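Local structure of Methylcobalamin\: coenzyme M methyltransferase (Methanosarcina mazei, 4AY7) at residues G249-N252 against P253-S256; G128-P131 against V132-A136. The protein catalyses transfer of a methyl group from a methylated corrinoid protein to coenzyme M, a zinc-dependent step in methanogenesis. All coordinates share one frame; numbering follows the deposited sequence.

Contact 1: G249-N252 against P253-S256; sequences GNVN and PILS
The turn that leads from the zinc site into helix 252-259 is closed by V251 O, which receives two amides of the following turn. I254 N gives the straighter bond, 3.0 Å to V251 O with an N-H...O angle of 159°, approaching from above the carbonyl plane, 45° out of it. L255 N divides its hydrogen between V251 O and N252 O, 2.9 and 3.3 Å away, and both bonds are weak. A water donates to N252 O and accepts from S256 N, carrying the connection one residue further. In I254, CG1 lies between the backbone N and the carbonyl carbon (chi1 64°), which lays it 3.4 Å from V251 O and 4.0 Å from V251 CB. N252 and L255 run side by side in the same direction: L255 CD2 rests 3.8 Å from N252 OD1, while the other end of that amide, ND2, bonds to I272 O. N250 is the centre of an inverse gamma turn just before, and its ND2 bonds to D217 OD1. The side chain of V251 is about 8 Å from the zinc ion. I254 packs on P221 and F224 of helix 221-238, whereas L255 meets V281 and I282 of helix 275-282.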
# COMPACT_ATOMS: atom_id res chain seq x y z
N GLY A 249 5.75 -10.53 2.58
CA GLY A 249 6.61 -11.60 3.08
C GLY A 249 5.89 -12.52 4.06
O GLY A 249 4.68 -12.45 4.21
N ASN A 250 6.68 -13.40 4.69
CA ASN A 250 6.20 -14.40 5.68
C ASN A 250 5.96 -13.67 7.02
O ASN A 250 6.79 -13.73 7.92
CB ASN A 250 7.30 -15.48 5.83
CG ASN A 250 7.88 -15.92 4.47
OD1 ASN A 250 7.25 -16.70 3.77
ND2 ASN A 250 9.05 -15.39 4.09
N VAL A 251 4.86 -12.93 7.11
CA VAL A 251 4.52 -12.15 8.28
C VAL A 251 3.81 -12.95 9.38
O VAL A 251 3.45 -12.34 10.35
CB VAL A 251 3.62 -10.92 7.95
CG1 VAL A 251 4.35 -9.92 7.10
CG2 VAL A 251 2.31 -11.30 7.25
N ASN A 252 3.59 -14.28 9.28
CA ASN A 252 2.90 -14.95 10.39
C ASN A 252 3.48 -14.70 11.79
O ASN A 252 2.71 -14.60 12.77
CB ASN A 252 2.75 -16.44 10.17
CG ASN A 252 1.65 -16.76 9.18
OD1 ASN A 252 0.68 -16.04 9.08
ND2 ASN A 252 1.87 -17.75 8.36
N PRO A 253 4.82 -14.56 11.90
CA PRO A 253 5.39 -14.40 13.28
C PRO A 253 5.10 -13.05 13.92
O PRO A 253 5.24 -12.91 15.13
CB PRO A 253 6.87 -14.64 13.09
CG PRO A 253 7.01 -15.35 11.76
CD PRO A 253 5.85 -14.95 10.91
N ILE A 254 4.51 -12.14 13.15
CA ILE A 254 4.09 -10.86 13.62
C ILE A 254 2.69 -10.47 13.27
O ILE A 254 2.27 -9.38 13.62
CB ILE A 254 5.02 -9.69 13.05
CG1 ILE A 254 4.96 -9.55 11.50
CG2 ILE A 254 6.46 -9.83 13.59
CD1 ILE A 254 5.59 -8.25 10.98
N LEU A 255 1.96 -11.35 12.58
CA LEU A 255 0.58 -11.09 12.19
C LEU A 255 -0.27 -10.63 13.35
O LEU A 255 -1.01 -9.66 13.21
CB LEU A 255 -0.03 -12.32 11.50
CG LEU A 255 -1.34 -12.07 10.79
CD1 LEU A 255 -1.21 -10.89 9.80
CD2 LEU A 255 -1.77 -13.37 10.07
N SER A 256 -0.21 -11.32 14.48
CA SER A 256 -1.01 -10.93 15.66
C SER A 256 -0.60 -9.54 16.22
O SER A 256 -1.44 -8.74 16.54
CB SER A 256 -0.94 -12.03 16.77
OG SER A 256 -1.82 -11.72 17.82
O HOH W 1 1.44 -13.78 14.89

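Contact 2: G128-P131 against V132-A136; sequences GRIP and VVLEA
R129 O takes V133 N at 3.1 Å, nearly along the C=O axis, in the first alpha-helical bond of helix 130-144; R129 stands at the N-cap position. V132 N also reaches R129 O, at 2.8 Å, but the poor angle makes that bond weak. The next two bonds follow the helical pattern: L134 N to I130 O is 3.0 Å and almost straight at 168°, and E135 N to P131 O is 3.1 Å, the donor standing 41° out of the carbonyl plane. P131 lacks an amide hydrogen, which costs nothing in a first turn where no earlier helical carbonyl awaits one. The guanidinium of R129 leads away from the helix: NE forms a salt bridge with E89, and NH1 bonds to the 3-sulfinoalanine at position 83, bonds that probably help hold the guanidinium in its orientation.

The packing is between neighbours one turn apart. V132 CG2 lies against R129 CB. I130 and L134 point the same way, with I130 CG2 4.0 Å from L134 CD1; L134 CG, anti to its carbonyl carbon (chi1 -58°), is also held 3.3 Å from I130 O. With an alanine in place of L134, the branch is gone, and the loss would probably leave I130 CG2 without its intrahelical neighbour and open a gap beside M199.

Three helices surround this first turn. I130 and V133 touch V86 of helix 86-90 and Y195 of helix 178-202; L134 reaches M199 of that same long helix, while V132 packs on P59 and M62 of helix 59-71.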
# COMPACT_ATOMS: atom_id res chain seq x y z
N GLY A 128 9.91 17.40 -3.78
CA GLY A 128 9.86 16.18 -4.58
C GLY A 128 8.60 16.14 -5.41
O GLY A 128 8.19 17.15 -5.96
N ARG A 129 7.97 14.96 -5.43
CA ARG A 129 6.78 14.71 -6.21
C ARG A 129 5.52 14.67 -5.34
O ARG A 129 4.44 14.32 -5.83
CB ARG A 129 7.01 13.45 -7.01
CG ARG A 129 8.09 13.55 -8.05
CD ARG A 129 8.31 12.20 -8.72
NE ARG A 129 9.00 11.23 -7.86
CZ ARG A 129 8.57 10.03 -7.57
NH1 ARG A 129 7.46 9.58 -8.11
NH2 ARG A 129 9.30 9.25 -6.77
N ILE A 130 5.62 15.15 -4.11
CA ILE A 130 4.46 15.24 -3.26
C ILE A 130 3.38 16.04 -3.96
O ILE A 130 2.21 15.62 -4.05
CB ILE A 130 4.79 15.75 -1.81
CG1 ILE A 130 5.50 14.60 -1.06
CG2 ILE A 130 3.49 16.07 -1.03
CD1 ILE A 130 5.95 14.95 0.33
N PRO A 131 3.75 17.16 -4.52
CA PRO A 131 2.71 17.88 -5.23
C PRO A 131 2.14 17.20 -6.50
O PRO A 131 1.00 17.53 -6.88
CB PRO A 131 3.44 19.18 -5.63
CG PRO A 131 4.56 19.33 -4.64
CD PRO A 131 5.03 17.91 -4.53
N VAL A 132 2.86 16.28 -7.12
CA VAL A 132 2.30 15.50 -8.23
C VAL A 132 1.17 14.56 -7.71
O VAL A 132 0.08 14.50 -8.32
CB VAL A 132 3.36 14.62 -8.91
CG1 VAL A 132 2.77 13.90 -10.08
CG2 VAL A 132 4.50 15.48 -9.49
N VAL A 133 1.45 13.86 -6.60
CA VAL A 133 0.48 12.96 -6.02
C VAL A 133 -0.76 13.70 -5.52
O VAL A 133 -1.87 13.29 -5.84
CB VAL A 133 1.08 12.17 -4.85
CG1 VAL A 133 -0.02 11.31 -4.20
CG2 VAL A 133 2.19 11.26 -5.41
N LEU A 134 -0.58 14.84 -4.86
CA LEU A 134 -1.75 15.58 -4.37
C LEU A 134 -2.59 16.10 -5.51
O LEU A 134 -3.80 16.04 -5.48
CB LEU A 134 -1.32 16.71 -3.42
CG LEU A 134 -0.50 16.24 -2.20
CD1 LEU A 134 -0.22 17.43 -1.29
CD2 LEU A 134 -1.21 15.11 -1.38
N GLU A 135 -1.96 16.60 -6.53
CA GLU A 135 -2.70 17.05 -7.66
C GLU A 135 -3.41 15.90 -8.42
O GLU A 135 -4.49 16.10 -8.92
CB GLU A 135 -1.77 17.84 -8.57
CG GLU A 135 -2.40 18.21 -9.89
CD GLU A 135 -3.39 19.38 -9.79
OE1 GLU A 135 -3.71 19.90 -8.66
OE2 GLU A 135 -3.79 19.84 -10.89
N ALA A 136 -2.79 14.74 -8.50
CA ALA A 136 -3.41 13.59 -9.21
C ALA A 136 -4.65 13.10 -8.47
O ALA A 136 -5.66 12.78 -9.09
CB ALA A 136 -2.41 12.45 -9.46

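In the fold
From the N terminus, contact 2 comes first: residues 128-136 turn a loop into helix 130-144, which leads on to strand 150-155 of the parallel barrel sheet. Contact 1 follows much later, after strand 242-246, whose end supplies zinc ligand H246, and opens helix 252-259 ahead of strand 265-267. The two are in series, neither nesting nor crossing, and each closes only the local turn that starts its helix. The centres of contacts 1 and 2 lie about 32 Å apart on opposite sides of the chain's centre, with no touch between them. Contact 2 ties its helix to helices 59-71, 86-90 and 178-202; contact 1 joins the zinc-bearing loop to helices 221-238 and 275-282 within the same TIM-barrel fold.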